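Local coordinates for hypothetical protein SPy0176 (Streptococcus pyogenes serotype M1, PDB 2OQT), which probably acts as the cytoplasmic IIA component of a phosphoenolpyruvate-dependent phosphotransferase system, relaying phosphoryl groups for the uptake of ascorbate, at residues Ala7-Asn12 with Glu141-Val146; Glu25-Ala30 with Asp46-Ser51; Phe124-Ala129 with Glu147-Ser152. All coordinates share one frame; numbering follows the deposited sequence.

Contact 1. Residues Ala7-Asn12 with Glu141-Val146; sequences ALIDNN and EVLEMV. Unlike the reference sequence in segment 7-12: Leu8 (reference Phe).
Asn11 OD1 is hydrogen-bonded to both Ser37 OG and Arg78 NH2, fixing the end of the short helix whose Leu8 and Ile9 press on Leu143. The other branch of the same amide turns back to Ala7: ND2 donates to Ala7 O at 2.7 Å, the N-H line nearly straight at 166°, meeting a carbonyl lone pair in the carbonyl plane. Both amide atoms of this buried side chain are therefore engaged. Just beyond, Asn12 is the C-prime residue of a Schellman motif, with Ser13 N bonded to Leu8 O and a weak bond from Asn12 N to Ile9 O. That turn closes helix 4-10 where it lies against helix 139-149 of the EIIA fold. Between the helices everything is hydrocarbon. Leu143 CD1 is the common point, 3.9 Å from Leu8 CB and 4.1 Å from Ile9 CG1; CG lies opposite the carbonyl carbon, chi1 -84°, which leaves CD1 directed at this pair. Leu8 and Leu143 run past one another in opposite senses, and Leu8 CD2 carries on to Val146 CG2 at 4.2 Å. Ile14 of strand 14-18 touches both Leu8 and Leu143, and Phe81 of strand 80-86 also touches Leu8.

Contact 2. Residues Glu25-Ala30 with Asp46-Ser51; sequences EAVRLA and DAIIAS
Val27 meets Ile48 and Ile49 where two consecutive helices of this EIIA fold, 23-36 and 42-55, pack together, with Val27 and Ile48 closest along the backbone at 7.9 Å between their CA atoms. The contact itself is purely apolar. One methyl does the work: Val27 CG1 sits 3.8 Å from Ile48 CG2 and 4.1 Å from Ile49 CD1, bridging two neighbouring side chains. Its place follows from chi1 of 161°, which swings CG1 opposite the backbone N and out toward the second helix. Ile48 answers with its short branch, the CG2 methyl. Ile49 uses its longer branch instead: its CB does not face Val27 directly, but a bent chain, chi2 -64°, brings CD1 nearer, running past Val27 in the opposite direction.

The three residues also have neighbours outside the pair of segments: Val27 is touched by Phe92 and Tyr45, Ile48 by Val31, and Ile49 by Trp23 and Gln24. Separately, Ala26 and Ala30 touch Leu86 and Ile84 of strand 80-86, so helix 23-36 also packs on the sheet.

None of the hydrogen bonds joins the two segments. Within the second of them, Ala47 O takes two donors from a single residue, Ser51 N at 3.0 Å and Ser51 OG at 3.1 Å, arriving from opposite faces of the carbonyl, with OG tilted 21° from its plane.

Contact 3. Residues Phe124-Ala129 with Glu147-Ser152; sequences FELDNA and EESKDS
The carboxylate of Glu148 presents one flat face to Leu126, whose CD1 methyl stands almost squarely over the carbon CD at 4.2 Å. OE2 of the same group reaches toward Arg132 NH1 in a long, weak ion pair, and Arg132 also touches Leu126, so the leucine lies near both partners of that pair. This is the C-terminal end of helix 139-149 meeting the loop that joins helices 111-124 and 129-134, at the surface of the EIIA fold. The Leu126 side chain branches over the helix: CD2 approaches Glu148 O at 4.1 Å, while CD1 comes to 4.3 Å from Ser149 OG. Its extended reach comes from CG lying opposite the carbonyl carbon, chi1 -71°, followed by a near-trans chi2 of -177°. The partner chain is drawn out too, Glu148 having chi1 at -168°, which carries its carboxylate out to the leucine methyl. Phe124, at the end of helix 111-124, points its CB away from helix 139-149 and buries its ring against Val100, Leu102 and Leu133. Beside the leucine methyl, Ser149 OG does not reach across the contact for a hydrogen-bond partner; it is bonded to Met145 O, one turn earlier.

Along the chain, contact 1 spans nearly the whole protein, bringing the N-terminal helix 4-10 to the C-terminal helix 139-149; contact 2 falls within that span, and contact 3 crosses it, since 124-129 lies inside the span and 147-152 just beyond it. Contacts 1 and 3 are neighbours, their centres about 14 Å apart, and they touch: Met145 O lies 3.8 Å from Leu126 CD1. Contact 2 lies on the other side of the chain's centre, about 22 Å from contact 1 and 27 Å from contact 3, centre to centre. Helix 139-149 thus joins helix 4-10 and the 124-129 loop on one side of the chain's centre; helices 23-36 and 42-55 pack together on the opposite side.

Contact 1. Residues Ala7-Asn12 with Glu141-Val146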
ATOM      1  N   ALA A   7     -11.348  -5.449  -0.197  1.00 63.82           N
ATOM      2  CA  ALA A   7     -10.885  -4.416   0.763  1.00 63.56           C
ATOM      3  C   ALA A   7     -10.740  -3.050   0.094  1.00 62.88           C
ATOM      4  O   ALA A   7     -11.023  -2.003   0.685  1.00 62.79           O
ATOM      5  CB  ALA A   7      -9.553  -4.838   1.398  1.00 63.15           C
ATOM      6  N   LEU A   8     -10.302  -3.099  -1.158  1.00 62.81           N
ATOM      7  CA  LEU A   8      -9.968  -1.926  -1.942  1.00 63.24           C
ATOM      8  C   LEU A   8     -11.242  -1.231  -2.409  1.00 63.38           C
ATOM      9  O   LEU A   8     -11.280   0.005  -2.568  1.00 63.21           O
ATOM     10  CB  LEU A   8      -9.145  -2.371  -3.137  1.00 62.87           C
ATOM     11  CG  LEU A   8      -7.666  -2.064  -3.386  1.00 63.48           C
ATOM     12  CD1 LEU A   8      -6.791  -1.577  -2.208  1.00 62.08           C
ATOM     13  CD2 LEU A   8      -7.036  -3.275  -4.120  1.00 62.33           C
ATOM     14  N   ILE A   9     -12.277  -2.046  -2.611  1.00 63.85           N
ATOM     15  CA  ILE A   9     -13.592  -1.565  -3.003  1.00 63.90           C
ATOM     16  C   ILE A   9     -14.320  -1.030  -1.788  1.00 64.47           C
ATOM     17  O   ILE A   9     -14.942   0.037  -1.857  1.00 64.89           O
ATOM     18  CB  ILE A   9     -14.467  -2.669  -3.646  1.00 63.84           C
ATOM     19  CG1 ILE A   9     -13.948  -3.074  -5.026  1.00 63.84           C
ATOM     20  CG2 ILE A   9     -15.897  -2.171  -3.774  1.00 63.54           C
ATOM     21  CD1 ILE A   9     -14.479  -4.443  -5.505  1.00 62.40           C
ATOM     22  N   ASP A  10     -14.252  -1.770  -0.684  1.00 64.57           N
ATOM     23  CA  ASP A  10     -14.969  -1.398   0.522  1.00 66.07           C
ATOM     24  C   ASP A  10     -14.524  -0.076   1.109  1.00 65.38           C
ATOM     25  O   ASP A  10     -15.223   0.555   1.930  1.00 66.55           O
ATOM     26  CB  ASP A  10     -14.840  -2.499   1.550  1.00 66.93           C
ATOM     27  CG  ASP A  10     -15.574  -3.746   1.125  1.00 72.34           C
ATOM     28  OD1 ASP A  10     -16.473  -3.637   0.228  1.00 75.83           O
ATOM     29  OD2 ASP A  10     -15.256  -4.833   1.679  1.00 77.93           O
ATOM     30  N   ASN A  11     -13.351   0.344   0.669  1.00 64.63           N
ATOM     31  CA  ASN A  11     -12.678   1.482   1.223  1.00 63.09           C
ATOM     32  C   ASN A  11     -12.525   2.520   0.166  1.00 62.75           C
ATOM     33  O   ASN A  11     -12.183   3.672   0.484  1.00 62.66           O
ATOM     34  CB  ASN A  11     -11.326   1.030   1.758  1.00 62.36           C
ATOM     35  CG  ASN A  11     -11.456   0.387   3.095  1.00 61.98           C
ATOM     36  OD1 ASN A  11     -11.616   1.096   4.093  1.00 64.19           O
ATOM     37  ND2 ASN A  11     -11.473  -0.946   3.138  1.00 57.00           N
ATOM     38  N   ASN A  12     -12.765   2.091  -1.090  1.00 61.72           N
ATOM     39  CA  ASN A  12     -12.596   2.927  -2.267  1.00 60.72           C
ATOM     40  C   ASN A  12     -11.233   3.517  -2.246  1.00 60.35           C
ATOM     41  O   ASN A  12     -11.088   4.732  -2.273  1.00 60.92           O
ATOM     42  CB  ASN A  12     -13.633   4.049  -2.285  1.00 61.13           C
ATOM     43  CG  ASN A  12     -14.878   3.664  -3.038  1.00 59.80           C
ATOM     44  OD1 ASN A  12     -15.649   4.525  -3.435  1.00 61.45           O
ATOM     45  ND2 ASN A  12     -15.073   2.368  -3.257  1.00 57.37           N
ATOM     46  N   GLU A 141      -9.313  -0.849 -13.735  1.00 79.72           N
ATOM     47  CA  GLU A 141      -8.232  -1.728 -14.204  1.00 78.87           C
ATOM     48  C   GLU A 141      -7.227  -2.128 -13.155  1.00 77.58           C
ATOM     49  O   GLU A 141      -6.623  -3.189 -13.267  1.00 77.35           O
ATOM     50  CB  GLU A 141      -7.540  -1.237 -15.481  1.00 79.22           C
ATOM     51  CG  GLU A 141      -7.399   0.234 -15.651  1.00 80.79           C
ATOM     52  CD  GLU A 141      -7.541   0.615 -17.116  1.00 84.13           C
ATOM     53  OE1 GLU A 141      -6.621   1.257 -17.694  1.00 82.86           O
ATOM     54  OE2 GLU A 141      -8.594   0.241 -17.682  1.00 85.47           O
ATOM     55  N   VAL A 142      -7.054  -1.305 -12.128  1.00 76.67           N
ATOM     56  CA  VAL A 142      -6.296  -1.756 -10.970  1.00 76.04           C
ATOM     57  C   VAL A 142      -6.990  -2.992 -10.396  1.00 76.14           C
ATOM     58  O   VAL A 142      -6.372  -4.039 -10.245  1.00 75.74           O
ATOM     59  CB  VAL A 142      -6.102  -0.666  -9.902  1.00 75.84           C
ATOM     60  CG1 VAL A 142      -5.456  -1.245  -8.661  1.00 75.04           C
ATOM     61  CG2 VAL A 142      -5.242   0.481 -10.442  1.00 75.72           C
ATOM     62  N   LEU A 143      -8.289  -2.888 -10.141  1.00 76.55           N
ATOM     63  CA  LEU A 143      -9.047  -4.025  -9.631  1.00 77.06           C
ATOM     64  C   LEU A 143      -8.998  -5.228 -10.593  1.00 77.83           C
ATOM     65  O   LEU A 143      -9.049  -6.381 -10.170  1.00 77.59           O
ATOM     66  CB  LEU A 143     -10.500  -3.627  -9.325  1.00 76.92           C
ATOM     67  CG  LEU A 143     -10.984  -2.962  -8.008  1.00 76.76           C
ATOM     68  CD1 LEU A 143     -10.232  -3.398  -6.720  1.00 75.00           C
ATOM     69  CD2 LEU A 143     -11.017  -1.459  -8.097  1.00 75.56           C
ATOM     70  N   GLU A 144      -8.890  -4.962 -11.892  1.00 79.06           N
ATOM     71  CA  GLU A 144      -8.828  -6.054 -12.859  1.00 80.21           C
ATOM     72  C   GLU A 144      -7.490  -6.770 -12.793  1.00 80.39           C
ATOM     73  O   GLU A 144      -7.429  -8.000 -12.917  1.00 80.18           O
ATOM     74  CB  GLU A 144      -9.201  -5.590 -14.266  1.00 80.23           C
ATOM     75  CG  GLU A 144     -10.708  -5.787 -14.564  1.00 82.46           C
ATOM     76  CD  GLU A 144     -11.304  -4.672 -15.429  1.00 84.60           C
ATOM     77  OE1 GLU A 144     -10.528  -3.801 -15.885  1.00 85.43           O
ATOM     78  OE2 GLU A 144     -12.543  -4.661 -15.654  1.00 85.05           O
HETATM   79  N   MSE A 145      -6.432  -5.999 -12.560  1.00 80.98           N
HETATM   80  CA  MSE A 145      -5.132  -6.577 -12.260  1.00 82.09           C
HETATM   81  C   MSE A 145      -5.174  -7.417 -11.004  1.00 81.56           C
HETATM   82  O   MSE A 145      -4.588  -8.494 -10.994  1.00 81.85           O
HETATM   83  CB  MSE A 145      -4.072  -5.506 -12.127  1.00 81.72           C
HETATM   84  CG  MSE A 145      -3.844  -4.768 -13.395  1.00 82.60           C
HETATM   85 SE   MSE A 145      -2.193  -3.784 -13.319  0.80 86.31          SE
HETATM   86  CE  MSE A 145      -0.975  -5.262 -12.834  1.00 84.31           C
ATOM     87  N   VAL A 146      -5.879  -6.948  -9.966  1.00 81.41           N
ATOM     88  CA  VAL A 146      -5.984  -7.687  -8.700  1.00 81.26           C
ATOM     89  C   VAL A 146      -6.754  -9.009  -8.821  1.00 81.59           C
ATOM     90  O   VAL A 146      -6.420  -9.973  -8.129  1.00 81.63           O
ATOM     91  CB  VAL A 146      -6.553  -6.811  -7.519  1.00 81.64           C
ATOM     92  CG1 VAL A 146      -6.455  -7.544  -6.171  1.00 80.25           C
ATOM     93  CG2 VAL A 146      -5.821  -5.481  -7.424  1.00 81.96           C
TER

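Contact 2. Residues Glu25-Ala30 with Asp46-Ser51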
ATOM      1  N   GLU A  25       6.158  12.290   2.173  1.00 60.31           N
ATOM      2  CA  GLU A  25       5.009  12.757   1.338  1.00 61.31           C
ATOM      3  C   GLU A  25       4.217  11.579   0.805  1.00 60.14           C
ATOM      4  O   GLU A  25       2.992  11.576   0.813  1.00 59.93           O
ATOM      5  CB  GLU A  25       5.482  13.584   0.118  1.00 63.01           C
ATOM      6  CG  GLU A  25       5.219  15.109   0.117  1.00 70.12           C
ATOM      7  CD  GLU A  25       6.450  15.995   0.534  1.00 77.27           C
ATOM      8  OE1 GLU A  25       7.047  16.671  -0.356  1.00 78.37           O
ATOM      9  OE2 GLU A  25       6.805  16.037   1.748  1.00 80.28           O
ATOM     10  N   ALA A  26       4.939  10.557   0.359  1.00 60.02           N
ATOM     11  CA  ALA A  26       4.333   9.405  -0.333  1.00 59.50           C
ATOM     12  C   ALA A  26       3.579   8.496   0.630  1.00 59.24           C
ATOM     13  O   ALA A  26       2.529   7.927   0.320  1.00 58.96           O
ATOM     14  CB  ALA A  26       5.383   8.634  -1.049  1.00 59.36           C
ATOM     15  N   VAL A  27       4.133   8.378   1.823  1.00 58.74           N
ATOM     16  CA  VAL A  27       3.488   7.625   2.865  1.00 57.65           C
ATOM     17  C   VAL A  27       2.204   8.343   3.296  1.00 57.40           C
ATOM     18  O   VAL A  27       1.171   7.705   3.417  1.00 58.39           O
ATOM     19  CB  VAL A  27       4.493   7.338   3.999  1.00 56.32           C
ATOM     20  CG1 VAL A  27       3.816   6.977   5.282  1.00 55.78           C
ATOM     21  CG2 VAL A  27       5.373   6.236   3.559  1.00 56.52           C
ATOM     22  N   ARG A  28       2.268   9.644   3.533  1.00 57.03           N
ATOM     23  CA  ARG A  28       1.076  10.416   3.851  0.50 57.04           C
ATOM     24  C   ARG A  28      -0.015  10.150   2.816  1.00 56.83           C
ATOM     25  O   ARG A  28      -1.156   9.843   3.160  1.00 56.95           O
ATOM     26  CB  ARG A  28       1.426  11.901   3.901  0.50 57.19           C
ATOM     27  CG  ARG A  28       0.265  12.847   4.137  0.50 58.09           C
ATOM     28  CD  ARG A  28       0.790  14.269   4.311  0.50 58.81           C
ATOM     29  NE  ARG A  28       1.123  14.560   5.710  0.50 61.29           N
ATOM     30  CZ  ARG A  28       2.149  15.320   6.101  0.50 60.92           C
ATOM     31  NH1 ARG A  28       2.967  15.861   5.190  0.50 60.62           N
ATOM     32  NH2 ARG A  28       2.368  15.517   7.399  0.50 57.52           N
ATOM     33  N   LEU A  29       0.350  10.260   1.537  1.00 56.74           N
ATOM     34  CA  LEU A  29      -0.612  10.104   0.439  1.00 55.62           C
ATOM     35  C   LEU A  29      -1.133   8.683   0.399  1.00 55.87           C
ATOM     36  O   LEU A  29      -2.241   8.441  -0.068  1.00 56.59           O
ATOM     37  CB  LEU A  29       0.026  10.482  -0.920  1.00 55.51           C
ATOM     38  CG  LEU A  29       0.393  11.960  -1.245  1.00 54.78           C
ATOM     39  CD1 LEU A  29       1.267  11.983  -2.492  1.00 53.88           C
ATOM     40  CD2 LEU A  29      -0.861  12.908  -1.405  1.00 51.84           C
ATOM     41  N   ALA A  30      -0.337   7.733   0.885  1.00 55.42           N
ATOM     42  CA  ALA A  30      -0.693   6.344   0.747  1.00 55.19           C
ATOM     43  C   ALA A  30      -1.663   5.938   1.852  1.00 55.52           C
ATOM     44  O   ALA A  30      -2.463   5.009   1.689  1.00 56.13           O
ATOM     45  CB  ALA A  30       0.546   5.481   0.745  1.00 54.41           C
ATOM     46  N   ASP A  46       1.486   8.798  11.542  1.00 57.58           N
ATOM     47  CA  ASP A  46       2.503   8.943  12.574  1.00 56.17           C
ATOM     48  C   ASP A  46       3.212   7.654  12.971  1.00 54.69           C
ATOM     49  O   ASP A  46       4.441   7.605  13.066  1.00 54.16           O
ATOM     50  CB  ASP A  46       1.883   9.619  13.798  1.00 56.75           C
ATOM     51  CG  ASP A  46       1.294  10.961  13.450  1.00 57.01           C
ATOM     52  OD1 ASP A  46       0.268  11.388  14.018  1.00 60.79           O
ATOM     53  OD2 ASP A  46       1.844  11.571  12.540  1.00 58.95           O
ATOM     54  N   ALA A  47       2.442   6.598  13.187  1.00 53.04           N
ATOM     55  CA  ALA A  47       3.045   5.365  13.597  1.00 51.70           C
ATOM     56  C   ALA A  47       3.884   4.778  12.433  1.00 51.16           C
ATOM     57  O   ALA A  47       4.883   4.118  12.632  1.00 52.33           O
ATOM     58  CB  ALA A  47       1.981   4.409  14.133  1.00 51.31           C
ATOM     59  N   ILE A  48       3.560   5.087  11.196  1.00 50.27           N
ATOM     60  CA  ILE A  48       4.397   4.540  10.127  1.00 48.57           C
ATOM     61  C   ILE A  48       5.753   5.273  10.079  1.00 49.02           C
ATOM     62  O   ILE A  48       6.816   4.656   9.924  1.00 48.07           O
ATOM     63  CB  ILE A  48       3.613   4.466   8.808  1.00 48.36           C
ATOM     64  CG1 ILE A  48       2.478   3.415   8.992  1.00 49.22           C
ATOM     65  CG2 ILE A  48       4.523   4.123   7.642  1.00 46.86           C
ATOM     66  CD1 ILE A  48       1.530   3.153   7.810  1.00 46.46           C
ATOM     67  N   ILE A  49       5.693   6.599  10.247  1.00 49.65           N
ATOM     68  CA  ILE A  49       6.857   7.457  10.169  1.00 49.27           C
ATOM     69  C   ILE A  49       7.810   7.082  11.289  1.00 50.50           C
ATOM     70  O   ILE A  49       9.011   6.981  11.062  1.00 51.18           O
ATOM     71  CB  ILE A  49       6.493   8.948  10.295  1.00 49.23           C
ATOM     72  CG1 ILE A  49       5.528   9.371   9.152  1.00 49.35           C
ATOM     73  CG2 ILE A  49       7.799   9.808  10.306  1.00 45.93           C
ATOM     74  CD1 ILE A  49       6.109   9.287   7.716  1.00 45.08           C
ATOM     75  N   ALA A  50       7.254   6.894  12.478  1.00 50.89           N
ATOM     76  CA  ALA A  50       7.977   6.517  13.656  1.00 51.95           C
ATOM     77  C   ALA A  50       8.623   5.129  13.480  1.00 53.01           C
ATOM     78  O   ALA A  50       9.767   4.926  13.833  1.00 54.64           O
ATOM     79  CB  ALA A  50       7.013   6.541  14.886  1.00 51.49           C
ATOM     80  N   SER A  51       7.912   4.152  12.952  1.00 53.54           N
ATOM     81  CA  SER A  51       8.542   2.829  12.839  1.00 53.98           C
ATOM     82  C   SER A  51       9.589   2.858  11.739  1.00 53.87           C
ATOM     83  O   SER A  51      10.558   2.080  11.773  1.00 54.04           O
ATOM     84  CB  SER A  51       7.508   1.741  12.500  1.00 53.46           C
ATOM     85  OG  SER A  51       6.574   1.661  13.528  1.00 53.05           O
TER

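Contact 3. Residues Phe124-Ala129 with Glu147-Ser152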
ATOM      1  N   PHE A 124       2.325  -8.382  -7.420  1.00 74.44           N
ATOM      2  CA  PHE A 124       3.568  -7.831  -7.930  1.00 76.33           C
ATOM      3  C   PHE A 124       4.392  -8.871  -8.667  1.00 77.79           C
ATOM      4  O   PHE A 124       5.285  -8.505  -9.431  1.00 78.39           O
ATOM      5  CB  PHE A 124       4.356  -7.137  -6.820  1.00 75.96           C
ATOM      6  CG  PHE A 124       3.664  -5.902  -6.283  1.00 75.44           C
ATOM      7  CD1 PHE A 124       3.641  -4.723  -7.029  1.00 74.13           C
ATOM      8  CD2 PHE A 124       3.013  -5.932  -5.044  1.00 73.96           C
ATOM      9  CE1 PHE A 124       2.995  -3.593  -6.544  1.00 75.35           C
ATOM     10  CE2 PHE A 124       2.363  -4.806  -4.547  1.00 73.64           C
ATOM     11  CZ  PHE A 124       2.347  -3.636  -5.292  1.00 75.31           C
ATOM     12  N   GLU A 125       4.061 -10.149  -8.453  1.00 78.96           N
ATOM     13  CA  GLU A 125       4.638 -11.269  -9.186  1.00 80.69           C
ATOM     14  C   GLU A 125       4.029 -11.439 -10.591  1.00 80.53           C
ATOM     15  O   GLU A 125       4.342 -12.403 -11.301  1.00 80.40           O
ATOM     16  CB  GLU A 125       4.464 -12.557  -8.381  1.00 80.66           C
ATOM     17  CG  GLU A 125       5.446 -12.692  -7.213  1.00 83.39           C
ATOM     18  CD  GLU A 125       5.622 -14.140  -6.724  1.00 84.21           C
ATOM     19  OE1 GLU A 125       4.825 -15.024  -7.151  1.00 86.87           O
ATOM     20  OE2 GLU A 125       6.558 -14.383  -5.909  1.00 86.34           O
ATOM     21  N   LEU A 126       3.150 -10.514 -10.977  1.00 80.67           N
ATOM     22  CA  LEU A 126       2.621 -10.482 -12.330  1.00 80.77           C
ATOM     23  C   LEU A 126       3.583  -9.783 -13.288  1.00 81.53           C
ATOM     24  O   LEU A 126       4.073  -8.673 -13.011  1.00 81.55           O
ATOM     25  CB  LEU A 126       1.293  -9.742 -12.399  1.00 80.26           C
ATOM     26  CG  LEU A 126      -0.033 -10.235 -11.850  1.00 79.84           C
ATOM     27  CD1 LEU A 126      -1.050  -9.179 -12.235  1.00 78.99           C
ATOM     28  CD2 LEU A 126      -0.439 -11.612 -12.370  1.00 79.07           C
ATOM     29  N   ASP A 127       3.816 -10.436 -14.424  1.00 81.91           N
ATOM     30  CA  ASP A 127       4.506  -9.852 -15.575  1.00 82.55           C
ATOM     31  C   ASP A 127       4.342  -8.329 -15.673  1.00 81.72           C
ATOM     32  O   ASP A 127       3.236  -7.826 -15.759  1.00 81.58           O
ATOM     33  CB  ASP A 127       4.043 -10.555 -16.873  1.00 83.12           C
ATOM     34  CG  ASP A 127       4.448 -12.053 -16.913  1.00 85.82           C
ATOM     35  OD1 ASP A 127       3.597 -12.945 -16.614  1.00 86.37           O
ATOM     36  OD2 ASP A 127       5.639 -12.330 -17.212  1.00 88.22           O
ATOM     37  N   ASN A 128       5.464  -7.619 -15.631  1.00 81.50           N
ATOM     38  CA  ASN A 128       5.506  -6.154 -15.677  1.00 81.24           C
ATOM     39  C   ASN A 128       4.395  -5.485 -14.836  1.00 80.46           C
ATOM     40  O   ASN A 128       3.517  -4.808 -15.361  1.00 80.70           O
ATOM     41  CB  ASN A 128       5.538  -5.650 -17.144  1.00 81.67           C
ATOM     42  CG  ASN A 128       6.547  -4.480 -17.360  1.00 83.66           C
ATOM     43  OD1 ASN A 128       6.142  -3.349 -17.683  1.00 84.74           O
ATOM     44  ND2 ASN A 128       7.859  -4.752 -17.174  1.00 82.69           N
ATOM     45  N   ALA A 129       4.435  -5.679 -13.520  1.00 79.28           N
ATOM     46  CA  ALA A 129       3.368  -5.173 -12.673  1.00 77.88           C
ATOM     47  C   ALA A 129       3.463  -3.672 -12.368  1.00 77.09           C
ATOM     48  O   ALA A 129       2.474  -2.954 -12.558  1.00 76.41           O
ATOM     49  CB  ALA A 129       3.249  -5.984 -11.397  1.00 78.07           C
ATOM     50  N   GLU A 147      -7.778  -9.070  -9.679  1.00 82.06           N
ATOM     51  CA  GLU A 147      -8.466 -10.354  -9.931  1.00 82.76           C
ATOM     52  C   GLU A 147      -7.510 -11.339 -10.621  1.00 83.08           C
ATOM     53  O   GLU A 147      -7.422 -12.522 -10.267  1.00 83.01           O
ATOM     54  CB  GLU A 147      -9.760 -10.181 -10.744  1.00 82.70           C
ATOM     55  CG  GLU A 147     -10.709 -11.374 -10.670  1.00 83.39           C
ATOM     56  CD  GLU A 147     -11.609 -11.347  -9.430  1.00 86.68           C
ATOM     57  OE1 GLU A 147     -11.103 -11.450  -8.282  1.00 88.88           O
ATOM     58  OE2 GLU A 147     -12.843 -11.229  -9.596  1.00 87.24           O
ATOM     59  N   GLU A 148      -6.774 -10.817 -11.588  1.00 83.56           N
ATOM     60  CA  GLU A 148      -5.771 -11.564 -12.290  1.00 84.53           C
ATOM     61  C   GLU A 148      -4.730 -12.215 -11.350  1.00 85.45           C
ATOM     62  O   GLU A 148      -4.132 -13.234 -11.703  1.00 85.11           O
ATOM     63  CB  GLU A 148      -5.136 -10.613 -13.289  1.00 84.34           C
ATOM     64  CG  GLU A 148      -4.248 -11.247 -14.326  1.00 85.46           C
ATOM     65  CD  GLU A 148      -3.724 -10.245 -15.336  1.00 86.50           C
ATOM     66  OE1 GLU A 148      -2.801 -10.627 -16.095  1.00 88.89           O
ATOM     67  OE2 GLU A 148      -4.222  -9.088 -15.375  1.00 86.42           O
ATOM     68  N   SER A 149      -4.548 -11.630 -10.155  1.00 87.16           N
ATOM     69  CA  SER A 149      -3.594 -12.075  -9.105  1.00 88.26           C
ATOM     70  C   SER A 149      -4.014 -13.345  -8.424  1.00 89.42           C
ATOM     71  O   SER A 149      -3.159 -14.153  -8.029  1.00 89.66           O
ATOM     72  CB  SER A 149      -3.480 -11.049  -7.976  1.00 87.75           C
ATOM     73  OG  SER A 149      -3.108  -9.792  -8.459  1.00 88.31           O
ATOM     74  N   LYS A 150      -5.325 -13.496  -8.239  1.00 90.91           N
ATOM     75  CA  LYS A 150      -5.886 -14.597  -7.455  1.00 92.84           C
ATOM     76  C   LYS A 150      -5.697 -16.000  -8.083  1.00 94.18           C
ATOM     77  O   LYS A 150      -5.870 -17.015  -7.404  1.00 94.62           O
ATOM     78  CB  LYS A 150      -7.367 -14.342  -7.146  1.00 92.64           C
ATOM     79  CG  LYS A 150      -7.707 -12.904  -6.765  1.00 93.12           C
ATOM     80  CD  LYS A 150      -9.104 -12.814  -6.143  1.00 93.35           C
ATOM     81  CE  LYS A 150      -9.407 -11.413  -5.585  1.00 94.96           C
ATOM     82  NZ  LYS A 150      -8.532 -10.944  -4.429  1.00 94.10           N
ATOM     83  N   ASP A 151      -5.317 -16.058  -9.359  1.00 95.74           N
ATOM     84  CA  ASP A 151      -5.279 -17.336 -10.087  1.00 97.46           C
ATOM     85  C   ASP A 151      -3.977 -17.613 -10.856  1.00 98.21           C
ATOM     86  O   ASP A 151      -3.374 -16.690 -11.432  1.00 98.18           O
ATOM     87  CB  ASP A 151      -6.498 -17.459 -11.022  1.00 97.80           C
ATOM     88  CG  ASP A 151      -6.936 -16.112 -11.594  1.00 98.49           C
ATOM     89  OD1 ASP A 151      -6.151 -15.523 -12.380  1.00 97.43           O
ATOM     90  OD2 ASP A 151      -8.055 -15.648 -11.240  1.00 99.34           O
ATOM     91  N   SER A 152      -3.571 -18.891 -10.855  1.00 98.92           N
ATOM     92  CA  SER A 152      -2.407 -19.396 -11.622  1.00 99.43           C
ATOM     93  C   SER A 152      -1.068 -18.754 -11.212  1.00 99.46           C
ATOM     94  O   SER A 152      -0.750 -18.633 -10.022  1.00 99.48           O
ATOM     95  CB  SER A 152      -2.650 -19.272 -13.151  1.00 99.56           C
ATOM     96  OG  SER A 152      -1.777 -20.102 -13.910  1.00 99.09           O
TER